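Local atomic coordinates of lytic chitin monooxygenase (Enterococcus faecalis, PDB entry 4A02), a protein that cleaves glycosidic bonds of crystalline chitin oxidatively, using a copper centre that activates dioxygen, and works synergistically with a chitinase. Residues Ser9-Gly14 with Gly26-Glu31; Ala48-Ser53 with Ala156-Ile161; Asp59-Thr64 with Gln104-Lys109. One frame throughout, in Å; residues are numbered along the deposited sequence.

Contact 1: residues Ser9-Gly14 with Gly26-Glu31; sequences SRAFFG and GRAQWE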
loop_
_atom_site.group_PDB
_atom_site.type_symbol
_atom_site.label_atom_id
_atom_site.label_comp_id
_atom_site.label_asym_id
_atom_site.label_seq_id
_atom_site.Cartn_x
_atom_site.Cartn_y
_atom_site.Cartn_z
ATOM N N SER A 9 -2.261 -2.006 6.034
ATOM C CA SER A 9 -1.877 -0.793 5.332
ATOM C C SER A 9 -2.150 0.428 6.186
ATOM O O SER A 9 -2.818 0.406 7.220
ATOM C CB SER A 9 -2.579 -0.663 4.009
ATOM O OG SER A 9 -3.930 -0.250 4.215
ATOM N N ARG A 10 -1.624 1.562 5.716
ATOM C CA ARG A 10 -1.781 2.816 6.439
ATOM C C ARG A 10 -3.263 3.174 6.546
ATOM O O ARG A 10 -3.774 3.562 7.605
ATOM C CB ARG A 10 -0.942 3.874 5.754
ATOM C CG ARG A 10 -0.911 5.216 6.464
ATOM C CD ARG A 10 -0.159 6.249 5.661
ATOM N NE ARG A 10 1.273 5.937 5.620
ATOM C CZ ARG A 10 2.143 6.645 4.920
ATOM N NH1 ARG A 10 1.735 7.644 4.173
ATOM N NH2 ARG A 10 3.432 6.318 4.939
ATOM N N ALA A 11 -3.962 3.044 5.409
ATOM C CA ALA A 11 -5.411 3.257 5.367
ATOM C C ALA A 11 -6.143 2.255 6.225
ATOM O O ALA A 11 -7.061 2.612 6.995
ATOM C CB ALA A 11 -5.864 3.201 3.908
ATOM N N PHE A 12 -5.797 0.967 6.085
ATOM C CA PHE A 12 -6.442 -0.079 6.885
ATOM C C PHE A 12 -6.379 0.226 8.359
ATOM O O PHE A 12 -7.394 0.198 9.070
ATOM C CB PHE A 12 -5.757 -1.401 6.574
ATOM C CG PHE A 12 -6.150 -2.564 7.445
ATOM C CD1 PHE A 12 -7.333 -3.274 7.195
ATOM C CD2 PHE A 12 -5.339 -2.997 8.473
ATOM C CE1 PHE A 12 -7.643 -4.396 7.924
ATOM C CE2 PHE A 12 -5.662 -4.141 9.214
ATOM C CZ PHE A 12 -6.809 -4.820 8.919
ATOM N N PHE A 13 -5.173 0.540 8.875
ATOM C CA PHE A 13 -5.011 0.806 10.295
ATOM C C PHE A 13 -5.721 2.081 10.738
ATOM O O PHE A 13 -5.963 2.241 11.935
ATOM C CB PHE A 13 -3.563 0.840 10.683
ATOM C CG PHE A 13 -2.917 -0.516 10.933
ATOM C CD1 PHE A 13 -3.539 -1.529 11.600
ATOM C CD2 PHE A 13 -1.636 -0.755 10.490
ATOM C CE1 PHE A 13 -2.920 -2.738 11.908
ATOM C CE2 PHE A 13 -1.011 -1.980 10.822
ATOM C CZ PHE A 13 -1.656 -2.919 11.508
ATOM N N GLY A 14 -6.042 2.992 9.824
ATOM C CA GLY A 14 -6.824 4.161 10.192
ATOM C C GLY A 14 -8.322 3.944 10.195
ATOM O O GLY A 14 -9.043 4.895 10.509
ATOM N N GLY A 26 -7.928 10.940 6.869
ATOM C CA GLY A 26 -8.947 11.466 5.999
ATOM C C GLY A 26 -10.029 10.448 5.743
ATOM O O GLY A 26 -10.458 9.716 6.624
ATOM N N ARG A 27 -10.486 10.410 4.480
ATOM C CA ARG A 27 -11.574 9.514 4.094
ATOM C C ARG A 27 -11.277 8.058 4.379
ATOM O O ARG A 27 -12.221 7.277 4.477
ATOM C CB ARG A 27 -11.888 9.642 2.609
ATOM C CG ARG A 27 -12.600 10.893 2.174
ATOM C CD ARG A 27 -12.664 10.994 0.659
ATOM N NE ARG A 27 -13.543 9.972 0.135
ATOM C CZ ARG A 27 -13.745 9.758 -1.152
ATOM N NH1 ARG A 27 -13.154 10.486 -2.054
ATOM N NH2 ARG A 27 -14.552 8.826 -1.559
ATOM N N ALA A 28 -10.000 7.670 4.483
ATOM C CA ALA A 28 -9.691 6.262 4.726
ATOM C C ALA A 28 -10.186 5.750 6.044
ATOM O O ALA A 28 -10.238 4.543 6.256
ATOM C CB ALA A 28 -8.191 6.024 4.589
ATOM N N GLN A 29 -10.569 6.654 6.978
ATOM C CA GLN A 29 -11.125 6.172 8.225
ATOM C C GLN A 29 -12.418 5.445 7.989
ATOM O O GLN A 29 -12.761 4.512 8.757
ATOM C CB GLN A 29 -11.289 7.359 9.180
ATOM C CG GLN A 29 -11.832 6.981 10.539
ATOM C CD GLN A 29 -11.893 8.166 11.460
ATOM O OE1 GLN A 29 -10.995 9.021 11.495
ATOM N NE2 GLN A 29 -12.917 8.255 12.276
ATOM N N TRP A 30 -13.156 5.830 6.954
ATOM C CA TRP A 30 -14.434 5.270 6.611
ATOM C C TRP A 30 -14.401 4.427 5.342
ATOM O O TRP A 30 -15.272 3.555 5.194
ATOM C CB TRP A 30 -15.514 6.391 6.485
ATOM C CG TRP A 30 -15.585 7.176 7.773
ATOM C CD1 TRP A 30 -16.295 6.894 8.901
ATOM C CD2 TRP A 30 -14.855 8.386 8.087
ATOM N NE1 TRP A 30 -16.080 7.818 9.881
ATOM C CE2 TRP A 30 -15.184 8.755 9.395
ATOM C CE3 TRP A 30 -13.949 9.181 7.383
ATOM C CZ2 TRP A 30 -14.645 9.878 10.012
ATOM C CZ3 TRP A 30 -13.445 10.273 7.986
ATOM C CH2 TRP A 30 -13.793 10.641 9.277
ATOM N N GLU A 31 -13.459 4.693 4.439
ATOM C CA GLU A 31 -13.441 3.982 3.151
ATOM C C GLU A 31 -11.993 3.693 2.755
ATOM O O GLU A 31 -11.445 4.140 1.749
ATOM C CB GLU A 31 -14.147 4.761 2.043
ATOM C CG GLU A 31 -15.121 5.831 2.389
ATOM C CD GLU A 31 -15.344 6.971 1.464
ATOM O OE1 GLU A 31 -15.913 6.832 0.341
ATOM O OE2 GLU A 31 -15.099 8.183 1.775
#

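Contact 2: residues Ala48-Ser53 with Ala156-Ile161; sequences ASAGVS and AFYQAI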
loop_
_atom_site.group_PDB
_atom_site.type_symbol
_atom_site.label_atom_id
_atom_site.label_comp_id
_atom_site.label_asym_id
_atom_site.label_seq_id
_atom_site.Cartn_x
_atom_site.Cartn_y
_atom_site.Cartn_z
ATOM N N ALA A 48 0.398 7.917 -1.166
ATOM C CA ALA A 48 -0.488 7.239 -0.200
ATOM C C ALA A 48 -1.959 7.536 -0.460
ATOM O O ALA A 48 -2.805 6.675 -0.204
ATOM C CB ALA A 48 -0.078 7.603 1.201
ATOM N N SER A 49 -2.295 8.733 -0.969
ATOM C CA SER A 49 -3.662 9.062 -1.269
ATOM C C SER A 49 -4.063 8.779 -2.742
ATOM O O SER A 49 -5.232 8.914 -3.060
ATOM C CB SER A 49 -3.901 10.546 -1.070
ATOM O OG SER A 49 -3.238 11.350 -2.010
ATOM N N ALA A 50 -3.082 8.462 -3.565
ATOM C CA ALA A 50 -3.232 8.300 -5.017
ATOM C C ALA A 50 -3.867 9.518 -5.661
ATOM O O ALA A 50 -4.435 9.430 -6.736
ATOM C CB ALA A 50 -3.986 7.047 -5.367
ATOM N N GLY A 51 -3.737 10.680 -5.060
ATOM C CA GLY A 51 -4.342 11.901 -5.540
ATOM C C GLY A 51 -5.836 11.990 -5.362
ATOM O O GLY A 51 -6.424 12.933 -5.910
ATOM N N VAL A 52 -6.455 11.087 -4.639
ATOM C CA VAL A 52 -7.903 11.046 -4.507
ATOM C C VAL A 52 -8.330 12.124 -3.497
ATOM O O VAL A 52 -7.807 12.209 -2.381
ATOM C CB VAL A 52 -8.410 9.651 -4.104
ATOM C CG1 VAL A 52 -9.935 9.639 -4.000
ATOM C CG2 VAL A 52 -7.923 8.630 -5.097
ATOM N N SER A 53 -9.360 12.894 -3.869
ATOM C CA SER A 53 -9.829 13.950 -3.008
ATOM C C SER A 53 -10.304 13.394 -1.686
ATOM O O SER A 53 -11.066 12.437 -1.636
ATOM C CB SER A 53 -11.018 14.650 -3.706
ATOM O OG SER A 53 -10.630 15.286 -4.874
ATOM N N ALA A 156 -6.377 1.418 -10.704
ATOM C CA ALA A 156 -5.700 0.547 -9.761
ATOM C C ALA A 156 -6.054 1.073 -8.373
ATOM O O ALA A 156 -6.435 2.232 -8.194
ATOM C CB ALA A 156 -4.205 0.574 -9.967
ATOM N N PHE A 157 -5.864 0.202 -7.396
ATOM C CA PHE A 157 -5.985 0.537 -5.980
ATOM C C PHE A 157 -4.606 0.551 -5.358
ATOM O O PHE A 157 -3.820 -0.386 -5.537
ATOM C CB PHE A 157 -6.924 -0.450 -5.253
ATOM C CG PHE A 157 -8.341 -0.248 -5.682
ATOM C CD1 PHE A 157 -8.794 -0.753 -6.904
ATOM C CD2 PHE A 157 -9.236 0.523 -4.937
ATOM C CE1 PHE A 157 -10.060 -0.477 -7.362
ATOM C CE2 PHE A 157 -10.493 0.803 -5.376
ATOM C CZ PHE A 157 -10.911 0.335 -6.608
ATOM N N TYR A 158 -4.298 1.641 -4.652
ATOM C CA TYR A 158 -2.951 1.948 -4.197
ATOM C C TYR A 158 -2.894 1.934 -2.690
ATOM O O TYR A 158 -3.684 2.599 -2.024
ATOM C CB TYR A 158 -2.556 3.336 -4.712
ATOM C CG TYR A 158 -2.408 3.443 -6.230
ATOM C CD1 TYR A 158 -3.481 3.734 -7.048
ATOM C CD2 TYR A 158 -1.148 3.248 -6.823
ATOM C CE1 TYR A 158 -3.312 3.825 -8.426
ATOM C CE2 TYR A 158 -0.977 3.368 -8.177
ATOM C CZ TYR A 158 -2.070 3.661 -8.985
ATOM O OH TYR A 158 -1.834 3.756 -10.345
ATOM N N GLN A 159 -1.944 1.159 -2.155
ATOM C CA GLN A 159 -1.861 0.897 -0.711
ATOM C C GLN A 159 -0.435 1.081 -0.206
ATOM O O GLN A 159 0.427 0.224 -0.370
ATOM C CB GLN A 159 -2.349 -0.521 -0.433
ATOM C CG GLN A 159 -3.839 -0.676 -0.665
ATOM C CD GLN A 159 -4.638 -0.116 0.500
ATOM O OE1 GLN A 159 -4.534 -0.648 1.608
ATOM N NE2 GLN A 159 -5.429 0.909 0.281
ATOM N N ALA A 160 -0.216 2.218 0.475
ATOM C CA ALA A 160 1.005 2.416 1.244
ATOM C C ALA A 160 0.921 1.671 2.566
ATOM O O ALA A 160 -0.110 1.725 3.249
ATOM C CB ALA A 160 1.199 3.911 1.508
ATOM N N ILE A 161 2.012 1.002 2.921
ATOM C CA ILE A 161 2.098 0.142 4.117
ATOM C C ILE A 161 3.371 0.495 4.851
ATOM O O ILE A 161 4.470 0.418 4.286
ATOM C CB ILE A 161 2.130 -1.332 3.677
ATOM C CG1 ILE A 161 0.926 -1.739 2.813
ATOM C CG2 ILE A 161 2.271 -2.253 4.889
ATOM C CD1 ILE A 161 1.280 -2.664 1.723
HETATM O O HOH W 1 -2.546 4.005 0.211
#

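Contact 3: residues Asp59-Thr64 with Gln104-Lys109; sequences DEQTAT and QPLDIK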
loop_
_atom_site.group_PDB
_atom_site.type_symbol
_atom_site.label_atom_id
_atom_site.label_comp_id
_atom_site.label_asym_id
_atom_site.label_seq_id
_atom_site.Cartn_x
_atom_site.Cartn_y
_atom_site.Cartn_z
ATOM N N ASP A 59 -1.041 11.419 2.909
ATOM C CA ASP A 59 0.210 11.829 2.338
ATOM C C ASP A 59 1.111 12.512 3.339
ATOM O O ASP A 59 2.281 12.792 3.005
ATOM C CB ASP A 59 -0.040 12.754 1.149
ATOM C CG ASP A 59 -0.773 12.073 0.021
ATOM O OD1 ASP A 59 -0.459 10.913 -0.286
ATOM O OD2 ASP A 59 -1.670 12.746 -0.580
ATOM N N GLU A 60 0.639 12.782 4.537
ATOM C CA GLU A 60 1.517 13.342 5.552
ATOM C C GLU A 60 2.630 12.327 5.823
ATOM O O GLU A 60 2.462 11.126 5.678
ATOM C CB GLU A 60 0.689 13.680 6.802
ATOM C CG GLU A 60 -0.269 14.821 6.473
ATOM C CD GLU A 60 -1.227 15.224 7.559
ATOM O OE1 GLU A 60 -0.986 14.880 8.737
ATOM O OE2 GLU A 60 -2.209 15.935 7.209
ATOM N N GLN A 61 3.803 12.846 6.198
ATOM C CA GLN A 61 4.969 11.973 6.320
ATOM C C GLN A 61 5.947 12.562 7.332
ATOM O O GLN A 61 6.594 13.580 7.079
ATOM C CB GLN A 61 5.635 11.787 4.951
ATOM C CG GLN A 61 6.706 10.717 4.922
ATOM C CD GLN A 61 6.226 9.376 5.420
ATOM O OE1 GLN A 61 5.348 8.764 4.799
ATOM N NE2 GLN A 61 6.788 8.881 6.517
ATOM N N THR A 62 6.004 11.919 8.491
ATOM C CA THR A 62 7.015 12.180 9.503
ATOM C C THR A 62 7.476 10.830 10.016
ATOM O O THR A 62 6.817 9.810 9.819
ATOM C CB THR A 62 6.541 13.054 10.693
ATOM O OG1 THR A 62 5.798 12.199 11.544
ATOM C CG2 THR A 62 5.684 14.214 10.256
ATOM N N ALA A 63 8.588 10.839 10.758
ATOM C CA ALA A 63 9.083 9.588 11.313
ATOM C C ALA A 63 8.171 8.980 12.346
ATOM O O ALA A 63 8.280 7.762 12.607
ATOM C CB ALA A 63 10.464 9.856 11.964
ATOM N N THR A 64 7.296 9.718 12.957
ATOM C CA THR A 64 6.424 9.254 14.019
ATOM C C THR A 64 4.934 9.266 13.644
ATOM O O THR A 64 4.108 8.879 14.478
ATOM C CB THR A 64 6.633 10.035 15.306
ATOM O OG1 THR A 64 6.368 11.392 15.092
ATOM C CG2 THR A 64 8.088 9.850 15.770
ATOM N N GLN A 104 9.811 13.637 4.668
ATOM C CA GLN A 104 9.558 14.333 3.447
ATOM C C GLN A 104 8.501 13.569 2.633
ATOM O O GLN A 104 8.348 12.353 2.796
ATOM C CB GLN A 104 10.817 14.466 2.591
ATOM C CG GLN A 104 11.846 15.382 3.186
ATOM C CD GLN A 104 13.100 15.513 2.384
ATOM O OE1 GLN A 104 13.437 14.677 1.503
ATOM N NE2 GLN A 104 13.855 16.555 2.603
ATOM N N PRO A 105 7.820 14.249 1.722
ATOM C CA PRO A 105 6.788 13.581 0.930
ATOM C C PRO A 105 7.365 12.388 0.148
ATOM O O PRO A 105 8.493 12.397 -0.352
ATOM C CB PRO A 105 6.308 14.716 -0.001
ATOM C CG PRO A 105 6.586 15.963 0.754
ATOM C CD PRO A 105 7.919 15.718 1.428
ATOM N N LEU A 106 6.534 11.357 -0.012
ATOM C CA LEU A 106 6.917 10.164 -0.724
ATOM C C LEU A 106 7.079 10.424 -2.213
ATOM O O LEU A 106 6.256 11.024 -2.856
ATOM C CB LEU A 106 5.903 9.048 -0.520
ATOM C CG LEU A 106 5.756 8.523 0.894
ATOM C CD1 LEU A 106 4.592 7.532 0.975
ATOM C CD2 LEU A 106 7.026 7.872 1.426
ATOM N N ASP A 107 8.153 9.864 -2.787
ATOM C CA ASP A 107 8.486 9.992 -4.185
ATOM C C ASP A 107 8.867 8.607 -4.689
ATOM O O ASP A 107 9.720 7.965 -4.098
ATOM C CB ASP A 107 9.624 10.996 -4.349
ATOM C CG ASP A 107 10.016 11.293 -5.777
ATOM O OD1 ASP A 107 9.837 10.448 -6.673
ATOM O OD2 ASP A 107 10.557 12.436 -5.974
ATOM N N ILE A 108 8.213 8.125 -5.750
ATOM C CA ILE A 108 8.462 6.775 -6.239
ATOM C C ILE A 108 9.911 6.572 -6.664
ATOM O O ILE A 108 10.365 5.421 -6.673
ATOM C CB ILE A 108 7.462 6.384 -7.344
ATOM C CG1 ILE A 108 7.297 4.875 -7.518
ATOM C CG2 ILE A 108 7.807 7.083 -8.669
ATOM C CD1 ILE A 108 6.694 4.166 -6.356
ATOM N N LYS A 109 10.636 7.622 -6.988
ATOM C CA LYS A 109 12.042 7.445 -7.359
ATOM C C LYS A 109 12.845 6.877 -6.208
ATOM O O LYS A 109 13.934 6.338 -6.421
ATOM C CB LYS A 109 12.666 8.789 -7.778
ATOM C CG LYS A 109 13.054 9.760 -6.627
ATOM C CD LYS A 109 13.575 11.122 -7.114
ATOM C CE LYS A 109 13.779 12.180 -6.064
ATOM N NZ LYS A 109 14.386 13.463 -6.360
HETATM O O HOH W 2 3.879 11.460 1.174
#

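Contact 1: residues Ser9-Gly14 with Gly26-Glu31
A11 and G14 meet A28 and Q29 in a small buried contact, part methyl packing and part CA-H...O, between two short helical turns, both in the long excursion that the chain makes between strand 2-6 and strand 36-38. The two methyls carry the apolar half: A11 CB lies 3.7 Å from A28 CB. The other half belongs to a backbone carbonyl. G14 O receives a CA-H...O contact from Q29, with 3.3 Å between O and CA, and the side chain of Q29 adds its CG at 3.5 Å from G14 O. Because CG of Q29 is anti to the backbone N (chi1 -179°) and the chain runs on extended, its amide is carried past this carbonyl instead of turning onto it.

Each turn is held from within. On one side S9 is the N-cap, its OG accepting from F12 N at 2.9 Å; Q159 OE1 is a further partner of that hydroxyl. On the other, R27 O accepts from both W30 N and E31 N. R10, at the foot of the first turn, is directed elsewhere, to a salt bridge with D162 and a cation-pi contact with W66. With methyls and a CA-H...O contact as its substance, the interface depends on close fit, and the strong polar bonds of these residues are made inside each turn or with other parts of the fold.

Contact 2: residues Ala48-Ser53 with Ala156-Ile161
A50 sits on Y158 and A48 on A160, where a loop covers strand 155-165 of the immunoglobulin-like beta sandwich of this family. In the first shell A50 CB approaches the ring of Y158 obliquely, 3.7 Å from CD1, and A48 CB meets A160 CB at 3.9 Å. Y158 has its CG anti to the carbonyl carbon and beside the backbone N (chi1 -66°), a rotation that brings CG and CD1 of the ring to the A50 methyl. Next to these apolar pairs, a single water stitches the backbones together. It donates to A48 O at 2.7 Å and to Y158 O at 2.9 Å, and accepts from A160 N, so both its hydrogens are spent and three polar backbone atoms are satisfied at once.

One shell further out, the far end of the tyrosine is pinned: its OH is hydrogen-bonded to P38 O, at the end of strand 36-38, and to T41 N just beyond it, and A37 also packs on this side chain. The strand itself is bonded through its backbone to A37, I35 and W148. The loop is shaped by a type I' turn from S49 to V52, in which A50 takes a positive phi of 54° and presents its methyl to the strand. S49 also forms an ST turn, its OG accepting from G51 N at 3.2 Å while it is hydrogen-bonded to D59 OD2 as well.

Contact 3: residues Asp59-Thr64 with Gln104-Lys109
Q61 lies against the extended stretch Q104-L106, and nearly all the direct touching is done by its side chain. The van der Waals part comes first. Its CG comes within 3.1 Å of Q104 O, a tight approach, and CB stands 3.5 Å from the same oxygen, so the aliphatic root of the glutamine lies against a carbonyl. Farther along, OE1 is 3.9 Å from L106 CD2; the two side chains cross at about a right angle, the leucine offering its branched end. The shape of Q61 explains this double contact: CG is anti to the backbone N, which sends the chain to Q104, and the bend at the next bond (chi2 54°) swings the amide round to the leucine.

Hydrogen bonds fix that amide from outside the two segments. NE2 is bound to P102 O and to Y141 OH, while OE1 accepts a weak bond from R10 NH2. With both ends of the amide engaged, its orientation is set, even though within these segments its OE1 meets only the hydrocarbon end of L106.

A water supplies the polar link across the contact: it donates to D59 O at 2.8 Å and accepts from L106 N at 2.9 Å. Within the segments, T62 OG1 closes an ST turn on T64 N, and D107 OD1 an Asx turn on K109 N at 3.0 Å.

The whole contact lies away from the copper site and joins two connections of the sandwich. Residues 59-64 belong to the loop between strands 36-38 and 69-71, whereas residues 104-109 belong to the link between strands 88-96 and 111-120, an antiparallel pair of the mixed sheet.

From the N terminus, strand 2-6 leads into contact 1, which closes a short loop of eleven residues before the chain reaches strand 36-38. Contact 2 opens next and closes only at strand 155-165, spanning most of the two sheets. Contact 3 is nested inside that span: it joins the loop before strand 69-71 to the one before strand 111-120. Contact 1 precedes both in series, yet it touches them in space, since R27 NH1 donates to S53 O at 2.9 Å and the guanidinium of R10 packs on A48 and nears L106. Together they tie the early loops to the mixed sheet and to each other.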